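Local coordinates for putative NADPH:quinone reductase (Bacillus thuringiensis, PDB 3GMS), which probably reduces quinones with NADPH, which a Rossmann-type nucleotide-binding domain is expected to hold, at residues L142-G154 with N169-H181. Sequence-based numbering, arbitrary orientation.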
loop_
_atom_site.group_PDB
_atom_site.type_symbol
_atom_site.label_atom_id
_atom_site.label_comp_id
_atom_site.label_asym_id
_atom_site.label_seq_id
_atom_site.Cartn_x
_atom_site.Cartn_y
_atom_site.Cartn_z
ATOM N N LEU A 142 12.434 11.444 8.430
ATOM C CA LEU A 142 11.981 12.827 8.613
ATOM C C LEU A 142 12.194 13.269 10.046
ATOM O O LEU A 142 11.951 12.530 11.004
ATOM C CB LEU A 142 10.516 12.999 8.225
ATOM C CG LEU A 142 10.155 12.748 6.744
ATOM C CD1 LEU A 142 8.620 12.571 6.652
ATOM C CD2 LEU A 142 10.698 13.842 5.808
ATOM N N GLN A 143 12.603 14.521 10.171
ATOM C CA GLN A 143 12.882 15.127 11.465
ATOM C C GLN A 143 11.754 16.050 11.848
ATOM O O GLN A 143 10.971 16.474 11.000
ATOM C CB GLN A 143 14.212 15.917 11.402
ATOM C CG GLN A 143 15.459 15.037 11.192
ATOM C CD GLN A 143 15.551 13.877 12.182
ATOM O OE1 GLN A 143 15.634 14.073 13.398
ATOM N NE2 GLN A 143 15.539 12.655 11.662
ATOM N N ARG A 144 11.655 16.350 13.139
ATOM C CA ARG A 144 10.667 17.308 13.623
ATOM C C ARG A 144 10.647 18.588 12.758
ATOM O O ARG A 144 11.684 19.174 12.463
ATOM C CB ARG A 144 10.908 17.631 15.114
ATOM C CG ARG A 144 9.945 18.692 15.699
ATOM C CD ARG A 144 10.193 18.955 17.212
ATOM N NE ARG A 144 9.707 17.857 18.050
ATOM C CZ ARG A 144 8.440 17.703 18.444
ATOM N NH1 ARG A 144 8.113 16.659 19.191
ATOM N NH2 ARG A 144 7.496 18.578 18.089
ATOM N N ASN A 145 9.462 18.959 12.300
ATOM C CA ASN A 145 9.239 20.160 11.486
ATOM C C ASN A 145 9.710 20.111 10.028
ATOM O O ASN A 145 9.599 21.107 9.302
ATOM C CB ASN A 145 9.754 21.416 12.209
ATOM C CG ASN A 145 9.027 21.654 13.518
ATOM O OD1 ASN A 145 7.809 21.454 13.620
ATOM N ND2 ASN A 145 9.772 22.050 14.533
ATOM N N ASP A 146 10.214 18.966 9.566
ATOM C CA ASP A 146 10.524 18.874 8.148
ATOM C C ASP A 146 9.256 19.093 7.347
ATOM O O ASP A 146 8.141 18.795 7.814
ATOM C CB ASP A 146 11.137 17.513 7.734
ATOM C CG ASP A 146 12.622 17.375 8.097
ATOM O OD1 ASP A 146 13.304 18.403 8.345
ATOM O OD2 ASP A 146 13.108 16.219 8.130
ATOM N N VAL A 147 9.446 19.587 6.134
ATOM C CA VAL A 147 8.363 19.795 5.194
ATOM C C VAL A 147 8.367 18.702 4.113
ATOM O O VAL A 147 9.318 18.597 3.316
ATOM C CB VAL A 147 8.483 21.136 4.569
ATOM C CG1 VAL A 147 7.320 21.393 3.670
ATOM C CG2 VAL A 147 8.578 22.178 5.670
ATOM N N LEU A 148 7.302 17.884 4.118
ATOM C CA LEU A 148 7.145 16.758 3.174
ATOM C C LEU A 148 6.075 17.108 2.138
ATOM O O LEU A 148 4.987 17.584 2.527
ATOM C CB LEU A 148 6.725 15.487 3.942
ATOM C CG LEU A 148 6.444 14.280 3.042
ATOM C CD1 LEU A 148 7.755 13.842 2.423
ATOM C CD2 LEU A 148 5.804 13.134 3.848
ATOM N N LEU A 149 6.387 16.919 0.859
ATOM C CA LEU A 149 5.401 16.989 -0.237
ATOM C C LEU A 149 4.979 15.564 -0.612
ATOM O O LEU A 149 5.843 14.678 -0.769
ATOM C CB LEU A 149 6.013 17.608 -1.477
ATOM C CG LEU A 149 6.733 18.972 -1.294
ATOM C CD1 LEU A 149 7.259 19.485 -2.617
ATOM C CD2 LEU A 149 5.771 20.011 -0.666
ATOM N N VAL A 150 3.672 15.356 -0.791
ATOM C CA VAL A 150 3.152 14.059 -1.272
ATOM C C VAL A 150 2.111 14.341 -2.351
ATOM O O VAL A 150 1.083 14.978 -2.068
ATOM C CB VAL A 150 2.509 13.258 -0.134
ATOM C CG1 VAL A 150 1.959 11.894 -0.692
ATOM C CG2 VAL A 150 3.535 12.982 1.000
ATOM N N ASN A 151 2.363 13.895 -3.568
ATOM C CA ASN A 151 1.343 14.021 -4.599
ATOM C C ASN A 151 0.401 12.813 -4.678
ATOM O O ASN A 151 0.577 11.813 -3.955
ATOM C CB ASN A 151 1.950 14.415 -5.967
ATOM C CG ASN A 151 2.837 13.318 -6.584
ATOM O OD1 ASN A 151 2.810 12.203 -6.146
ATOM N ND2 ASN A 151 3.609 13.661 -7.607
ATOM N N ALA A 152 -0.586 12.886 -5.573
ATOM C CA ALA A 152 -1.715 11.925 -5.569
ATOM C C ALA A 152 -2.219 11.676 -4.134
ATOM O O ALA A 152 -2.512 10.540 -3.740
ATOM C CB ALA A 152 -1.298 10.593 -6.278
ATOM N N CYS A 153 -2.324 12.755 -3.352
ATOM C CA CYS A 153 -2.475 12.624 -1.922
ATOM C C CYS A 153 -3.904 12.270 -1.530
ATOM O O CYS A 153 -4.161 11.945 -0.382
ATOM C CB CYS A 153 -1.979 13.868 -1.192
ATOM S SG CYS A 153 -1.381 13.595 0.514
ATOM N N GLY A 154 -4.820 12.307 -2.484
ATOM C CA GLY A 154 -6.194 11.843 -2.211
ATOM C C GLY A 154 -6.302 10.315 -2.130
ATOM O O GLY A 154 -7.352 9.779 -1.806
ATOM N N ASN A 169 5.289 14.507 13.922
ATOM C CA ASN A 169 5.553 15.958 14.054
ATOM C C ASN A 169 6.327 16.559 12.893
ATOM O O ASN A 169 7.364 17.193 13.087
ATOM C CB ASN A 169 6.273 16.251 15.379
ATOM C CG ASN A 169 5.538 15.694 16.570
ATOM O OD1 ASN A 169 4.414 16.105 16.866
ATOM N ND2 ASN A 169 6.170 14.763 17.272
ATOM N N PHE A 170 5.832 16.372 11.675
ATOM C CA PHE A 170 6.402 17.032 10.523
ATOM C C PHE A 170 5.258 17.690 9.810
ATOM O O PHE A 170 4.101 17.484 10.181
ATOM C CB PHE A 170 7.207 16.089 9.606
ATOM C CG PHE A 170 6.386 14.985 8.958
ATOM C CD1 PHE A 170 5.649 15.220 7.806
ATOM C CD2 PHE A 170 6.432 13.699 9.480
ATOM C CE1 PHE A 170 4.921 14.218 7.179
ATOM C CE2 PHE A 170 5.712 12.678 8.899
ATOM C CZ PHE A 170 4.953 12.912 7.730
ATOM N N ARG A 171 5.585 18.517 8.825
ATOM C CA ARG A 171 4.614 19.344 8.158
ATOM C C ARG A 171 4.334 18.723 6.796
ATOM O O ARG A 171 5.247 18.594 5.972
ATOM C CB ARG A 171 5.172 20.784 8.043
ATOM C CG ARG A 171 4.206 21.775 7.442
ATOM C CD ARG A 171 4.765 23.223 7.430
ATOM N NE ARG A 171 3.783 24.135 6.836
ATOM C CZ ARG A 171 4.089 25.162 6.044
ATOM N NH1 ARG A 171 5.366 25.400 5.746
ATOM N NH2 ARG A 171 3.121 25.938 5.536
ATOM N N LEU A 172 3.084 18.304 6.563
ATOM C CA LEU A 172 2.715 17.771 5.262
ATOM C C LEU A 172 2.052 18.783 4.364
ATOM O O LEU A 172 1.035 19.389 4.713
ATOM C CB LEU A 172 1.789 16.536 5.390
ATOM C CG LEU A 172 1.190 16.063 4.057
ATOM C CD1 LEU A 172 2.231 15.304 3.213
ATOM C CD2 LEU A 172 -0.029 15.174 4.283
ATOM N N ILE A 173 2.626 18.949 3.191
ATOM C CA ILE A 173 1.940 19.616 2.125
ATOM C C ILE A 173 1.390 18.586 1.136
ATOM O O ILE A 173 2.120 17.976 0.326
ATOM C CB ILE A 173 2.847 20.713 1.437
ATOM C CG1 ILE A 173 3.310 21.764 2.463
ATOM C CG2 ILE A 173 2.088 21.317 0.205
ATOM C CD1 ILE A 173 4.505 22.642 2.004
ATOM N N ALA A 174 0.070 18.376 1.212
ATOM C CA ALA A 174 -0.636 17.482 0.291
ATOM C C ALA A 174 -0.814 18.121 -1.063
ATOM O O ALA A 174 -1.258 19.284 -1.153
ATOM C CB ALA A 174 -2.030 17.109 0.860
ATOM N N VAL A 175 -0.473 17.378 -2.102
ATOM C CA VAL A 175 -0.700 17.785 -3.493
ATOM C C VAL A 175 -1.714 16.848 -4.127
ATOM O O VAL A 175 -1.490 15.631 -4.198
ATOM C CB VAL A 175 0.632 17.791 -4.312
ATOM C CG1 VAL A 175 0.407 18.253 -5.749
ATOM C CG2 VAL A 175 1.666 18.653 -3.627
ATOM N N THR A 176 -2.823 17.415 -4.602
ATOM C CA THR A 176 -3.944 16.651 -5.130
ATOM C C THR A 176 -4.336 17.156 -6.522
ATOM O O THR A 176 -4.037 18.317 -6.892
ATOM C CB THR A 176 -5.200 16.765 -4.216
ATOM O OG1 THR A 176 -5.596 18.148 -4.123
ATOM C CG2 THR A 176 -4.946 16.216 -2.811
ATOM N N ARG A 177 -5.014 16.294 -7.281
ATOM C CA ARG A 177 -5.484 16.615 -8.632
ATOM C C ARG A 177 -6.772 17.437 -8.630
ATOM O O ARG A 177 -7.155 17.983 -9.671
ATOM C CB ARG A 177 -5.788 15.323 -9.408
ATOM C CG ARG A 177 -4.710 14.863 -10.368
ATOM C CD ARG A 177 -3.603 14.074 -9.649
ATOM N NE ARG A 177 -4.079 12.920 -8.872
ATOM C CZ ARG A 177 -4.322 11.709 -9.376
ATOM N NH1 ARG A 177 -4.154 11.477 -10.671
ATOM N NH2 ARG A 177 -4.743 10.727 -8.581
ATOM N N ASN A 178 -7.460 17.444 -7.492
ATOM C CA ASN A 178 -8.767 18.091 -7.344
ATOM C C ASN A 178 -9.085 18.311 -5.870
ATOM O O ASN A 178 -8.237 18.099 -4.996
ATOM C CB ASN A 178 -9.869 17.267 -8.035
ATOM C CG ASN A 178 -9.991 15.864 -7.463
ATOM O OD1 ASN A 178 -9.936 15.660 -6.250
ATOM N ND2 ASN A 178 -10.144 14.894 -8.336
ATOM N N ASN A 179 -10.308 18.742 -5.574
ATOM C CA ASN A 179 -10.639 19.081 -4.196
ATOM C C ASN A 179 -11.423 17.994 -3.462
ATOM O O ASN A 179 -11.874 18.215 -2.344
ATOM C CB ASN A 179 -11.373 20.438 -4.131
ATOM C CG ASN A 179 -12.704 20.415 -4.872
ATOM O OD1 ASN A 179 -13.060 19.406 -5.508
ATOM N ND2 ASN A 179 -13.448 21.533 -4.803
ATOM N N LYS A 180 -11.542 16.819 -4.079
ATOM C CA LYS A 180 -12.382 15.722 -3.552
ATOM C C LYS A 180 -11.998 15.221 -2.169
ATOM O O LYS A 180 -12.871 14.805 -1.394
ATOM C CB LYS A 180 -12.432 14.554 -4.526
ATOM C CG LYS A 180 -13.616 14.627 -5.445
ATOM C CD LYS A 180 -13.223 14.297 -6.846
ATOM C CE LYS A 180 -14.269 14.860 -7.798
ATOM N NZ LYS A 180 -13.939 14.491 -9.185
ATOM N N HIS A 181 -10.712 15.280 -1.842
ATOM C CA HIS A 181 -10.249 14.807 -0.541
ATOM C C HIS A 181 -9.759 15.902 0.407
ATOM O O HIS A 181 -9.268 15.610 1.489
ATOM C CB HIS A 181 -9.178 13.708 -0.728
ATOM C CG HIS A 181 -9.644 12.548 -1.559
ATOM N ND1 HIS A 181 -9.605 12.553 -2.939
ATOM C CD2 HIS A 181 -10.150 11.344 -1.204
ATOM C CE1 HIS A 181 -10.059 11.401 -3.396
ATOM N NE2 HIS A 181 -10.392 10.647 -2.362
HETATM O O HOH W 1 -5.227 13.274 -5.631
#
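L142 lays CD1 over the centre of one face of the F170 ring, 3.7 Å from the ring centroid, a CH-pi contact at the start of the first beta-alpha-beta unit of a Rossmann fold. Strands 147-150 and 171-176 lie side by side in the parallel sheet, and helix 156-168 makes the right-handed crossover between them. A type II turn from Q143 to D146 leads into the first strand. In it R144, bent at chi3 (-74°), stacks its guanidinium on the N169 amide, the planes 21° apart. N145 suits the turn's third position, where phi is positive, and its N bonds to N169 O at 2.9 Å. The regular parallel pairing begins as R171 N donates to D146 O. V147 touches I173 CD1 with CG1, 3.5 Å away, on the face that also carries R171, whose guanidinium goes to L208 O. L148 bonds through N to R171 O and through O to I173 N; its CD2 meets F170 CE1 on the opposite face, which the crossover helix covers. L149, back beside V147, lays CD2 against I173 CB. V150 bonds to I173 O and V175 N, and its CG2 presses tightly on L172 CD1 at 3.5 Å, on the helix side. Residues 151-154 enter the glycine-rich turn that in this family probably lies against the NADPH pyrophosphate. N151 turns its amide away to D219 and S220, and A152 takes a left-handed backbone conformation, turning the chain so that C153 N reaches V175 O at 3.1 Å. C153 SG, swung anti to its own N (chi1 -153°), packs on A174 CB, a methyl small enough for sulfur to lie close. G154, lacking a side chain, lets the H181 ring approach: G154 CA sits over the ring face, 3.8 Å from the centroid, and G154 O lies 3.2 Å from H181 NE2, above the ring plane and too poorly angled for a hydrogen bond.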